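Side-chain contacts in hemin degrading factor (Pseudomonas aeruginosa, PDB 4MF9), which binds heme and is thought to pass it on within the bacterial cell and to take part in its degradation: residues 38-43 / 48-53; 141-146 / 152-157; 26-31 / 130-135; 58-63 / 176-181; 80-85 / 89-94. One frame throughout, in Å; residues are numbered along the deposited sequence.

Contact 1: residues 38-43 / 48-53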
# COMPACT_ATOMS: atom_id res chain seq x y z
N ASP A 38 -11.53 0.19 11.82
CA ASP A 38 -12.49 -0.75 12.36
C ASP A 38 -13.72 -0.05 12.92
O ASP A 38 -14.82 -0.42 12.60
CB ASP A 38 -11.87 -1.54 13.48
CG ASP A 38 -10.62 -2.27 13.08
OD1 ASP A 38 -10.71 -3.28 12.46
OD2 ASP A 38 -9.57 -1.82 13.39
N ALA A 39 -13.49 0.98 13.72
CA ALA A 39 -14.58 1.74 14.32
C ALA A 39 -15.51 2.34 13.26
O ALA A 39 -16.73 2.27 13.39
CB ALA A 39 -14.05 2.82 15.23
N ALA A 40 -14.93 2.94 12.23
CA ALA A 40 -15.71 3.53 11.15
C ALA A 40 -16.68 2.51 10.56
O ALA A 40 -17.85 2.83 10.31
CB ALA A 40 -14.79 4.09 10.05
N ALA A 41 -16.21 1.29 10.36
CA ALA A 41 -17.05 0.23 9.86
C ALA A 41 -18.19 -0.12 10.80
O ALA A 41 -19.32 -0.22 10.37
CB ALA A 41 -16.22 -1.00 9.59
N LEU A 42 -17.89 -0.24 12.08
CA LEU A 42 -18.91 -0.48 13.10
C LEU A 42 -19.91 0.68 13.19
O LEU A 42 -21.09 0.45 13.49
CB LEU A 42 -18.27 -0.72 14.47
CG LEU A 42 -17.84 -2.13 14.86
CD1 LEU A 42 -18.95 -3.14 14.54
CD2 LEU A 42 -16.53 -2.53 14.20
N LEU A 43 -19.46 1.89 12.94
CA LEU A 43 -20.33 3.07 12.93
C LEU A 43 -21.00 3.29 11.58
O LEU A 43 -21.70 4.24 11.36
CB LEU A 43 -19.56 4.30 13.39
CG LEU A 43 -18.82 4.16 14.70
CD1 LEU A 43 -17.78 5.27 14.87
CD2 LEU A 43 -19.82 4.18 15.83
N GLY A 48 -12.67 8.19 6.33
CA GLY A 48 -12.54 9.60 5.96
C GLY A 48 -13.54 10.50 6.67
O GLY A 48 -13.19 11.57 7.15
N GLU A 49 -14.77 10.03 6.73
CA GLU A 49 -15.84 10.71 7.42
C GLU A 49 -15.56 10.80 8.90
O GLU A 49 -15.72 11.81 9.49
CB GLU A 49 -17.11 9.98 7.20
CG GLU A 49 -17.72 10.22 5.87
CD GLU A 49 -18.87 9.27 5.59
OE1 GLU A 49 -18.65 8.13 5.15
OE2 GLU A 49 -19.99 9.68 5.90
N LEU A 50 -15.06 9.71 9.45
CA LEU A 50 -14.72 9.61 10.87
C LEU A 50 -13.66 10.64 11.22
O LEU A 50 -13.80 11.39 12.19
CB LEU A 50 -14.23 8.20 11.23
CG LEU A 50 -14.68 7.57 12.55
CD1 LEU A 50 -13.86 6.34 12.91
CD2 LEU A 50 -14.61 8.55 13.69
N VAL A 51 -12.60 10.69 10.41
CA VAL A 51 -11.53 11.67 10.61
C VAL A 51 -12.05 13.12 10.48
O VAL A 51 -11.69 13.99 11.27
CB VAL A 51 -10.35 11.41 9.65
CG1 VAL A 51 -9.30 12.51 9.78
CG2 VAL A 51 -9.72 10.05 9.93
N ALA A 52 -12.90 13.37 9.50
CA ALA A 52 -13.47 14.70 9.33
C ALA A 52 -14.34 15.09 10.53
O ALA A 52 -14.49 16.27 10.83
CB ALA A 52 -14.27 14.80 8.05
N SER A 53 -14.90 14.11 11.24
CA SER A 53 -15.67 14.45 12.44
C SER A 53 -14.76 14.99 13.54
O SER A 53 -15.24 15.53 14.54
CB SER A 53 -16.45 13.23 12.95
OG SER A 53 -15.62 12.41 13.75

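Contact 2: residues 141-146 / 152-157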
# COMPACT_ATOMS: atom_id res chain seq x y z
N SER A 141 -0.10 13.09 12.74
CA SER A 141 -0.11 12.37 11.49
C SER A 141 -0.76 13.14 10.37
O SER A 141 -1.62 13.93 10.64
CB SER A 141 -0.78 11.02 11.63
OG SER A 141 -2.11 11.06 11.90
N ILE A 142 -0.33 12.87 9.15
CA ILE A 142 -1.02 13.34 7.93
C ILE A 142 -1.76 12.17 7.32
O ILE A 142 -1.18 11.17 7.13
CB ILE A 142 -0.02 13.93 6.92
CG1 ILE A 142 0.78 15.08 7.54
CG2 ILE A 142 -0.70 14.30 5.65
CD1 ILE A 142 -0.09 16.19 8.00
N GLN A 143 -3.06 12.28 7.12
CA GLN A 143 -3.81 11.15 6.65
C GLN A 143 -4.63 11.47 5.39
O GLN A 143 -5.37 12.40 5.39
CB GLN A 143 -4.70 10.52 7.72
CG GLN A 143 -4.01 10.25 9.05
CD GLN A 143 -4.78 9.35 10.03
OE1 GLN A 143 -5.85 8.91 9.78
NE2 GLN A 143 -4.16 9.06 11.11
N VAL A 144 -4.49 10.66 4.37
CA VAL A 144 -5.12 10.91 3.08
C VAL A 144 -6.21 9.89 2.80
O VAL A 144 -6.03 8.69 3.06
CB VAL A 144 -4.06 10.86 1.93
CG1 VAL A 144 -4.73 11.06 0.57
CG2 VAL A 144 -2.99 11.92 2.15
N PHE A 145 -7.33 10.36 2.24
CA PHE A 145 -8.47 9.50 1.93
C PHE A 145 -8.97 9.64 0.49
O PHE A 145 -8.83 10.71 -0.12
CB PHE A 145 -9.60 9.76 2.93
CG PHE A 145 -9.18 9.53 4.35
CD1 PHE A 145 -9.27 8.26 4.92
CD2 PHE A 145 -8.64 10.57 5.11
CE1 PHE A 145 -8.86 8.03 6.22
CE2 PHE A 145 -8.21 10.34 6.42
CZ PHE A 145 -8.33 9.07 6.97
N ASP A 146 -9.52 8.56 -0.06
CA ASP A 146 -9.94 8.53 -1.47
C ASP A 146 -11.39 9.00 -1.68
O ASP A 146 -12.05 9.42 -0.74
CB ASP A 146 -9.67 7.16 -2.14
CG ASP A 146 -10.52 6.02 -1.58
OD1 ASP A 146 -11.59 6.27 -1.00
OD2 ASP A 146 -10.10 4.85 -1.73
N VAL A 152 -5.93 6.20 2.00
CA VAL A 152 -5.00 6.02 0.90
C VAL A 152 -3.60 5.74 1.44
O VAL A 152 -2.94 4.76 1.06
CB VAL A 152 -4.97 7.25 -0.03
CG1 VAL A 152 -3.78 7.19 -0.92
CG2 VAL A 152 -6.22 7.30 -0.86
N HIS A 153 -3.17 6.58 2.37
CA HIS A 153 -1.78 6.67 2.78
C HIS A 153 -1.72 7.55 4.03
O HIS A 153 -2.43 8.56 4.12
CB HIS A 153 -1.01 7.37 1.65
CG HIS A 153 0.47 7.48 1.89
ND1 HIS A 153 1.27 6.40 2.18
CD2 HIS A 153 1.30 8.56 1.83
CE1 HIS A 153 2.52 6.80 2.31
NE2 HIS A 153 2.57 8.10 2.10
N LYS A 154 -0.85 7.19 4.97
CA LYS A 154 -0.69 8.02 6.18
C LYS A 154 0.78 8.19 6.47
O LYS A 154 1.57 7.27 6.23
CB LYS A 154 -1.36 7.37 7.40
CG LYS A 154 -2.85 7.23 7.30
CD LYS A 154 -3.38 6.22 8.32
CE LYS A 154 -4.90 6.22 8.32
NZ LYS A 154 -5.45 5.13 9.15
N VAL A 155 1.16 9.35 7.01
CA VAL A 155 2.52 9.52 7.49
C VAL A 155 2.52 10.01 8.93
O VAL A 155 1.87 11.00 9.28
CB VAL A 155 3.46 10.31 6.51
CG1 VAL A 155 2.82 10.50 5.13
CG2 VAL A 155 3.94 11.59 7.08
N PHE A 156 3.23 9.26 9.77
CA PHE A 156 3.22 9.50 11.20
C PHE A 156 4.52 10.12 11.65
O PHE A 156 5.60 9.66 11.26
CB PHE A 156 2.97 8.19 11.95
CG PHE A 156 1.53 7.77 11.98
CD1 PHE A 156 0.97 7.09 10.90
CD2 PHE A 156 0.73 8.06 13.08
CE1 PHE A 156 -0.37 6.72 10.92
CE2 PHE A 156 -0.60 7.67 13.11
CZ PHE A 156 -1.15 7.00 12.03
N LEU A 157 4.44 11.17 12.45
CA LEU A 157 5.64 11.68 13.10
C LEU A 157 6.11 10.67 14.15
O LEU A 157 5.30 10.04 14.83
CB LEU A 157 5.41 13.06 13.71
CG LEU A 157 5.65 14.27 12.81
CD1 LEU A 157 4.56 14.45 11.75
CD2 LEU A 157 5.80 15.52 13.66

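Contact 3: residues 26-31 / 130-135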
# COMPACT_ATOMS: atom_id res chain seq x y z
N ASP A 26 -17.55 6.93 22.33
CA ASP A 26 -18.31 5.97 23.12
C ASP A 26 -17.88 4.53 22.79
O ASP A 26 -17.70 3.69 23.68
CB ASP A 26 -19.81 6.14 22.86
CG ASP A 26 -20.37 7.39 23.52
OD1 ASP A 26 -19.70 7.94 24.42
OD2 ASP A 26 -21.50 7.81 23.14
N LEU A 27 -17.72 4.26 21.50
CA LEU A 27 -17.27 2.97 21.02
C LEU A 27 -15.87 2.68 21.47
O LEU A 27 -15.63 1.66 22.08
CB LEU A 27 -17.24 2.97 19.52
CG LEU A 27 -17.72 1.70 18.83
CD1 LEU A 27 -17.11 1.54 17.46
CD2 LEU A 27 -17.52 0.46 19.66
N ARG A 28 -14.96 3.60 21.25
CA ARG A 28 -13.61 3.39 21.67
C ARG A 28 -13.48 3.22 23.18
O ARG A 28 -12.63 2.49 23.65
CB ARG A 28 -12.60 4.44 21.19
CG ARG A 28 -11.17 3.94 21.40
CD ARG A 28 -10.16 4.62 20.56
NE ARG A 28 -10.13 6.03 20.92
CZ ARG A 28 -9.07 6.82 20.93
NH1 ARG A 28 -7.88 6.39 20.53
NH2 ARG A 28 -9.21 8.06 21.34
N ALA A 29 -14.33 3.86 23.95
CA ALA A 29 -14.32 3.67 25.38
C ALA A 29 -14.66 2.26 25.69
O ALA A 29 -14.26 1.72 26.64
CB ALA A 29 -15.33 4.57 26.05
N GLU A 30 -15.61 1.73 24.95
CA GLU A 30 -16.01 0.35 25.08
C GLU A 30 -15.01 -0.68 24.58
O GLU A 30 -14.87 -1.77 25.12
CB GLU A 30 -17.40 0.13 24.48
CG GLU A 30 -18.03 -1.16 24.88
CD GLU A 30 -19.54 -1.22 24.63
OE1 GLU A 30 -20.02 -2.32 24.30
OE2 GLU A 30 -20.23 -0.18 24.76
N ARG A 31 -14.29 -0.29 23.54
CA ARG A 31 -13.46 -1.17 22.78
C ARG A 31 -12.19 -0.47 22.36
O ARG A 31 -12.05 -0.14 21.26
CB ARG A 31 -14.23 -1.69 21.57
CG ARG A 31 -15.33 -2.66 21.85
CD ARG A 31 -15.48 -3.57 20.67
NE ARG A 31 -16.68 -3.28 19.95
CZ ARG A 31 -17.02 -3.81 18.78
NH1 ARG A 31 -16.24 -4.70 18.18
NH2 ARG A 31 -18.17 -3.46 18.22
N ILE A 130 -3.64 15.48 11.81
CA ILE A 130 -4.15 15.11 13.10
C ILE A 130 -3.09 15.35 14.20
O ILE A 130 -1.97 15.01 14.05
CB ILE A 130 -4.61 13.65 13.08
CG1 ILE A 130 -5.68 13.44 12.02
CG2 ILE A 130 -5.11 13.20 14.42
CD1 ILE A 130 -6.27 12.07 11.98
N ALA A 131 -3.49 15.97 15.30
CA ALA A 131 -2.60 16.09 16.45
C ALA A 131 -3.32 15.54 17.67
O ALA A 131 -4.01 16.27 18.39
CB ALA A 131 -2.20 17.56 16.66
N GLU A 132 -3.15 14.26 17.92
CA GLU A 132 -3.94 13.51 18.83
C GLU A 132 -3.35 13.49 20.25
O GLU A 132 -2.28 13.05 20.39
CB GLU A 132 -4.08 12.07 18.34
CG GLU A 132 -5.01 11.29 19.22
CD GLU A 132 -5.60 10.06 18.59
OE1 GLU A 132 -6.35 9.42 19.29
OE2 GLU A 132 -5.35 9.75 17.46
N GLU A 133 -4.06 13.96 21.25
CA GLU A 133 -3.57 13.95 22.62
C GLU A 133 -3.27 12.53 23.07
O GLU A 133 -4.09 11.71 22.94
CB GLU A 133 -4.68 14.48 23.54
CG GLU A 133 -4.39 15.85 24.10
CD GLU A 133 -5.61 16.62 24.66
OE1 GLU A 133 -5.38 17.79 25.02
OE2 GLU A 133 -6.74 16.10 24.74
N THR A 134 -2.07 12.27 23.52
CA THR A 134 -1.68 11.09 24.31
C THR A 134 -1.63 11.44 25.80
O THR A 134 -1.80 12.61 26.15
CB THR A 134 -0.34 10.46 23.83
OG1 THR A 134 0.75 11.36 23.99
CG2 THR A 134 -0.44 10.11 22.40
N ALA A 135 -1.23 10.51 26.65
CA ALA A 135 -1.25 10.70 28.10
C ALA A 135 -0.39 11.83 28.45
O ALA A 135 -0.71 12.60 29.27
CB ALA A 135 -0.72 9.48 28.80
O HOH W 1 -5.78 8.38 21.81

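Contact 4: residues 58-63 / 176-181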
# COMPACT_ATOMS: atom_id res chain seq x y z
N ASP A 58 -9.25 17.75 17.23
CA ASP A 58 -7.81 17.51 17.14
C ASP A 58 -7.29 17.28 15.71
O ASP A 58 -6.16 16.82 15.53
CB ASP A 58 -7.37 16.36 18.05
CG ASP A 58 -8.03 15.04 17.71
OD1 ASP A 58 -8.83 14.99 16.74
OD2 ASP A 58 -7.75 14.04 18.40
N ALA A 59 -8.12 17.58 14.71
CA ALA A 59 -7.71 17.51 13.30
C ALA A 59 -7.90 18.84 12.57
O ALA A 59 -8.79 19.61 12.90
CB ALA A 59 -8.49 16.41 12.58
N VAL A 60 -7.05 19.08 11.58
CA VAL A 60 -7.17 20.23 10.68
C VAL A 60 -7.25 19.71 9.25
O VAL A 60 -6.47 18.83 8.85
CB VAL A 60 -5.96 21.20 10.82
CG1 VAL A 60 -6.03 22.32 9.77
CG2 VAL A 60 -5.87 21.79 12.23
N ARG A 61 -8.19 20.21 8.46
CA ARG A 61 -8.30 19.81 7.08
C ARG A 61 -7.29 20.59 6.28
O ARG A 61 -7.17 21.75 6.49
CB ARG A 61 -9.70 19.93 6.54
CG ARG A 61 -9.81 20.07 5.04
CD ARG A 61 -10.15 18.77 4.35
NE ARG A 61 -11.56 18.51 4.46
CZ ARG A 61 -12.40 18.11 3.51
NH1 ARG A 61 -12.06 17.94 2.26
NH2 ARG A 61 -13.64 17.96 3.85
N LEU A 62 -6.54 19.90 5.43
CA LEU A 62 -5.52 20.56 4.63
C LEU A 62 -6.00 20.64 3.19
O LEU A 62 -6.95 19.95 2.80
CB LEU A 62 -4.18 19.82 4.71
CG LEU A 62 -3.50 19.61 6.06
CD1 LEU A 62 -2.17 18.90 5.86
CD2 LEU A 62 -3.31 20.94 6.82
N ARG A 63 -5.39 21.47 2.39
CA ARG A 63 -5.73 21.48 0.98
C ARG A 63 -5.14 20.26 0.28
O ARG A 63 -4.08 19.89 0.57
CB ARG A 63 -5.29 22.75 0.29
CG ARG A 63 -5.69 24.02 0.97
CD ARG A 63 -5.38 25.18 0.06
NE ARG A 63 -4.04 25.15 -0.45
CZ ARG A 63 -2.99 25.55 0.24
NH1 ARG A 63 -3.15 25.98 1.44
NH2 ARG A 63 -1.80 25.47 -0.25
N ALA A 176 -9.26 26.49 3.62
CA ALA A 176 -10.07 27.65 4.02
C ALA A 176 -11.37 27.20 4.68
O ALA A 176 -11.77 27.73 5.73
CB ALA A 176 -10.34 28.54 2.83
N GLU A 177 -12.05 26.25 4.08
CA GLU A 177 -13.22 25.70 4.69
C GLU A 177 -12.90 24.46 5.46
O GLU A 177 -12.86 23.41 4.96
CB GLU A 177 -14.35 25.45 3.68
CG GLU A 177 -14.01 24.67 2.45
CD GLU A 177 -12.99 25.31 1.52
OE1 GLU A 177 -11.79 25.20 1.78
OE2 GLU A 177 -13.42 25.88 0.48
N GLN A 178 -12.73 24.66 6.74
CA GLN A 178 -12.25 23.62 7.63
C GLN A 178 -13.18 22.42 7.69
O GLN A 178 -12.72 21.28 7.54
CB GLN A 178 -11.91 24.18 9.00
CG GLN A 178 -10.48 24.70 9.04
CD GLN A 178 -9.51 23.60 8.63
OE1 GLN A 178 -9.50 22.53 9.22
NE2 GLN A 178 -8.71 23.86 7.60
N ASP A 179 -14.41 22.60 8.07
CA ASP A 179 -15.43 21.68 7.71
C ASP A 179 -15.37 20.37 8.46
O ASP A 179 -14.37 20.08 9.07
CB ASP A 179 -15.33 21.38 6.24
CG ASP A 179 -16.61 21.45 5.58
OD1 ASP A 179 -16.82 20.72 4.59
OD2 ASP A 179 -17.42 22.27 6.01
N ALA A 180 -16.43 19.62 8.49
CA ALA A 180 -16.31 18.32 9.09
C ALA A 180 -17.18 17.27 8.40
O ALA A 180 -17.47 16.27 8.98
CB ALA A 180 -16.59 18.41 10.56
N VAL A 181 -17.55 17.53 7.17
CA VAL A 181 -18.48 16.66 6.51
C VAL A 181 -17.87 15.65 5.53
O VAL A 181 -18.07 14.45 5.68
CB VAL A 181 -19.62 17.52 5.95
CG1 VAL A 181 -20.38 16.81 4.86
CG2 VAL A 181 -20.55 17.86 7.10

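Contact 5: residues 80-85 / 89-94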
# COMPACT_ATOMS: atom_id res chain seq x y z
N MET A 80 7.28 7.80 9.82
CA MET A 80 6.84 6.50 9.46
C MET A 80 5.67 6.58 8.46
O MET A 80 4.69 7.22 8.71
CB MET A 80 6.42 5.73 10.69
CG MET A 80 6.03 4.32 10.47
SD MET A 80 4.38 4.01 10.00
CE MET A 80 3.45 4.13 11.51
N ALA A 81 5.84 5.92 7.33
CA ALA A 81 4.84 5.90 6.28
C ALA A 81 4.03 4.63 6.43
O ALA A 81 4.59 3.55 6.65
CB ALA A 81 5.50 5.97 4.90
N LEU A 82 2.71 4.75 6.33
CA LEU A 82 1.82 3.60 6.49
C LEU A 82 0.92 3.47 5.29
O LEU A 82 0.10 4.34 5.02
CB LEU A 82 0.97 3.72 7.76
CG LEU A 82 0.31 2.49 8.41
CD1 LEU A 82 -0.18 2.86 9.82
CD2 LEU A 82 -0.85 1.92 7.61
N THR A 83 1.06 2.35 4.57
CA THR A 83 0.20 2.08 3.42
C THR A 83 -0.31 0.66 3.56
O THR A 83 0.46 -0.24 3.87
CB THR A 83 1.00 2.18 2.13
OG1 THR A 83 1.51 3.51 2.03
CG2 THR A 83 0.13 1.86 0.94
N ARG A 84 -1.61 0.45 3.33
CA ARG A 84 -2.18 -0.88 3.50
C ARG A 84 -3.29 -1.14 2.50
O ARG A 84 -3.77 -0.24 1.82
CB ARG A 84 -2.75 -1.05 4.92
CG ARG A 84 -4.00 -0.20 5.16
CD ARG A 84 -4.69 -0.54 6.46
NE ARG A 84 -5.18 -1.92 6.47
CZ ARG A 84 -5.51 -2.58 7.58
NH1 ARG A 84 -5.42 -1.98 8.77
NH2 ARG A 84 -5.94 -3.83 7.50
N ASN A 85 -3.69 -2.39 2.43
CA ASN A 85 -4.95 -2.76 1.81
C ASN A 85 -5.70 -3.54 2.88
O ASN A 85 -5.34 -3.47 4.05
CB ASN A 85 -4.71 -3.58 0.54
CG ASN A 85 -3.70 -4.70 0.76
OD1 ASN A 85 -3.95 -5.61 1.54
ND2 ASN A 85 -2.57 -4.64 0.06
N VAL A 89 -0.55 -4.63 5.90
CA VAL A 89 -0.09 -3.31 6.30
C VAL A 89 1.42 -3.20 6.20
O VAL A 89 2.15 -4.03 6.74
CB VAL A 89 -0.47 -3.03 7.77
CG1 VAL A 89 0.05 -1.66 8.17
CG2 VAL A 89 -1.97 -3.15 7.97
N HIS A 90 1.87 -2.15 5.51
CA HIS A 90 3.29 -1.89 5.29
C HIS A 90 3.68 -0.61 6.07
O HIS A 90 3.13 0.47 5.82
CB HIS A 90 3.46 -1.68 3.78
CG HIS A 90 4.86 -1.83 3.28
ND1 HIS A 90 5.88 -0.97 3.62
CD2 HIS A 90 5.39 -2.70 2.37
CE1 HIS A 90 6.98 -1.31 2.97
NE2 HIS A 90 6.71 -2.36 2.22
N GLU A 91 4.59 -0.70 7.01
CA GLU A 91 5.10 0.45 7.74
C GLU A 91 6.57 0.63 7.56
O GLU A 91 7.34 -0.17 8.01
CB GLU A 91 4.77 0.39 9.25
CG GLU A 91 3.32 0.34 9.57
CD GLU A 91 2.96 0.21 11.05
OE1 GLU A 91 3.74 0.35 11.93
OE2 GLU A 91 1.82 0.03 11.26
N ARG A 92 6.98 1.73 6.96
CA ARG A 92 8.38 1.96 6.69
C ARG A 92 8.85 3.27 7.29
O ARG A 92 8.17 4.23 7.21
CB ARG A 92 8.66 1.97 5.21
CG ARG A 92 10.07 1.72 4.77
CD ARG A 92 10.68 0.52 5.44
NE ARG A 92 11.95 0.11 4.84
CZ ARG A 92 13.12 0.63 5.11
NH1 ARG A 92 13.26 1.64 5.95
NH2 ARG A 92 14.18 0.17 4.49
N LYS A 93 10.03 3.28 7.86
CA LYS A 93 10.57 4.47 8.49
C LYS A 93 11.70 5.10 7.71
O LYS A 93 12.48 4.40 7.13
CB LYS A 93 11.04 4.18 9.89
CG LYS A 93 9.97 3.78 10.85
CD LYS A 93 10.58 3.61 12.20
CE LYS A 93 9.77 2.68 13.04
NZ LYS A 93 10.41 2.52 14.36
N GLY A 94 11.72 6.43 7.70
CA GLY A 94 12.74 7.20 7.00
C GLY A 94 12.25 8.60 6.67
O GLY A 94 11.08 8.91 6.85

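Contact 1: residues 38-43 / 48-53
Leu50, the residue whose side chain meets Ala39 and Ala40, also carries a carbonyl O that takes a 2.6 Å hydrogen bond from Ser53 OG. The hydroxyl comes in on a lone pair, in the carbonyl plane, with a C=O...OG angle of 142°. Ser53 N adds a second, weak bond to the same Leu50 O, so one residue grips this carbonyl from both its backbone and its side chain. Across the contact the touching is done by one methyl. Leu50 CD1 lies 3.6 Å from Ala40 N and 3.8 Å from Ala40 CB, and it comes within 4.2 Å of Ala39 CB. A chi1 of -140°, well removed from a staggered value, swings the branch over to the helix opposite. Two short helices, 36-42 and 47-52, thus touch where one leucine methyl rests on two alanines, with no polar bond between them. They belong to the helical cover over the first half of this HemS-type protein. Trp24 of helix 17-30 touches both Ala39 and Leu50, while Val51 on helix 47-52 turns to Phe128, Ile130, Gln143 and Phe145 of the sheet. In the first turn of that helix Glu49 OE1 is hydrogen-bonded to Ser46 OG.

Contact 2: residues 141-146 / 152-157
Ser141 sets its CB over one face of the Phe156 ring, 3.6 Å above the plane and displaced toward the rim, a CH-pi contact at the far end of the antiparallel beta hairpin formed by strands 138-146 and 151-157. Its OG stands between the backbone N and the carbonyl carbon, where it accepts a 3.0 Å hydrogen bond from Gln143 NE2. Ile142 forms the hydrogen-bonded pair with Val155: Ile142 N gives to Val155 O at 2.9 Å, and the return bond runs from Val155 N to Ile142 O. Gln143 then lays its extended chain across that of Lys154, and its OE1 reaches Lys154 CE at 3.2 Å. The ammonium of this lysine goes on to a salt bridge with Glu47. The other end of the glutamine amide, NE2, passes the Phe156 ring 3.8 Å from CZ, the two planes 51° apart. At Val144 the pattern shifts. Val144 N still gives to His153 O, but Val144 O takes its bond from Val152 N, at 2.7 Å, and the Val152 backbone (phi -99°, psi -49°) suggests a classic beta bulge there. On the side-chain level Val144 CG1 meets Val152 CB. Asp146 closes the segment, its OD1 accepting from Gln148 N and Val150 N, while Val152 CG2 rests 3.7 Å from Asp146 CB.

Contact 3: residues 26-31 / 130-135
Arg28 and Glu132 are the one pair of side chains that meet between the two segments, through their charges. Arg28 NH1 lies 3.6 Å from Glu132 OE1, a long salt bridge, and Arg28 NH2 is only slightly farther from the same oxygen. The guanidinium and carboxylate planes are turned 52° against each other, so the two groups do not form the flat, doubly bonded pair of a close bridge; OE1 approaches the guanidinium obliquely. Both chains must reach far, because the CA atoms of Arg28 and Glu132 are 14.3 Å apart. Glu132 does so with an extended chain; Arg28 starts with CG opposite its own backbone N (chi1 -166°), then bends at chi3 to turn the guanidinium toward the acid.

Water supplies the hydrogen bonding that the direct pair lacks. One molecule accepts from Arg28 NH1 at 3.2 Å and donates to Glu132 OE1 at 2.8 Å, closing a small ring beside the salt bridge.

A further charge acts on the same carboxylate: Glu132 OE2 makes a salt bridge to Arg54 NH2, an arginine that also pairs with Asp58. Two arginines at one acid would probably stabilise its ionised form.

Apolar packing of helix 17-30 lies on another side of it, where Leu27 touches Leu34, Ala39, Leu42 and Leu43. What results is a water-assisted surface ion pair, away from the heme, between the last turn of the N-terminal helix and strand 124-133, one strand in from the edge of the antiparallel sheet in the first HemS/ChuX-type half.

Contact 4: residues 58-63 / 176-181
A chi1 of -87° followed by a bend at chi2 (-56°) folds the Gln178 side chain back so that its amide lies against the backbone of Arg61. There it acts as a strand neighbour would. Gln178 OE1 accepts from Arg61 N at 2.8 Å, the N-H arriving on a lone pair in the carbonyl plane. Gln178 NE2 gives to Arg61 O, also at 2.8 Å and nearly straight at 168°, with the oxygen close to the amide plane. Two bonds to one residue fix the rotation of the amide, and NE2 has a further acceptor in Ala175 O. Val60 crosses the amide at a slant, its CG1 3.5 Å from Gln178 OE1. The Arg61 side chain leaves past the glutamine's own backbone, where CB comes 3.5 Å from Gln178 O, a carbonyl buried by the contact without any hydrogen-bonding partner. Bent at chi2 and chi3, the chain ends with NH2 4.3 Å from Asp179 OD1. That oxygen lies well out of the guanidinium plane, so charge alone acts between them. Strand 59-62 is the outermost strand of its sheet, bonded along one edge to strand 124-133. The loop following helix 166-173 lies along its other edge, and the helix itself packs on the same strand where Val60 meets Val170 and Leu62 meets Leu173.

Contact 5: residues 80-85 / 89-94
Ala81 and Arg92 form a hydrogen-bonded pair, and Thr83 and His90 form the next, in an antiparallel beta hairpin whose short strand segments pass 4.6 Å apart with their directions 164° from each other. Ala81 N gives to Arg92 O at 2.9 Å and takes the return bond through its own O; His90 N gives to Thr83 O at the same distance. Between these pairs Leu82 and Glu91 form a non-hydrogen-bonded pair; their own backbone bonds go outward, to Lys154 and Asn297. The hairpin lies inside a sheet shared by both halves of the protein, since strand 88-93 lies beside strand 296-301.

The face with Ala81, Thr83, His90 and Arg92 turns to the second sheet, where Gln273 bonds both Thr83 and His90. Thr83 OG1 is also hydrogen-bonded to His153 ND1 of its own sheet, and Arg92 makes a salt bridge with Asp114 of a loop. The heme is about 12 Å from the Thr83 side chain, so this face lies near the pocket without lining it.

On the other face Met80, bent at chi2 and chi3, brings SD to 3.7 Å from Glu91 CB, and its CE continues along the carboxylate. Leu82 and Glu91 run side by side in the same direction, while Leu82 CD2 touches Val89 CG1 at 3.7 Å. Arg84 turns its side chain back over the valine: with chi1 at 70° and a bend at chi3, Arg84 NE donates to Asn85 O at 2.9 Å. Held so, the guanidinium lies with one face on Val89, whose CG2 sits over its centre, 3.6 Å from CZ.

How the contacts relate
From the N terminus, helix 17-30 opens contact 3, which closes only at strand 124-133; contacts 1 and 5 both nest inside that long loop. Contact 1 is a local closure between two successive short helices. Strand 59-62 then opens contact 4, which crosses contact 3 and closes after helix 166-173, enclosing the hairpins of contacts 5 and 2. Contacts 2 to 5 all reach one antiparallel sheet: strand 59-62 neighbours 124-133, which neighbours 138-146, and strand 151-157 joins 78-84, so contacts 2 and 5 share a backbone seam. Contact 1 lies over this sheet, Val51 packing on Phe145, and contacts 3 and 4 lie at its outer end, away from the heme site.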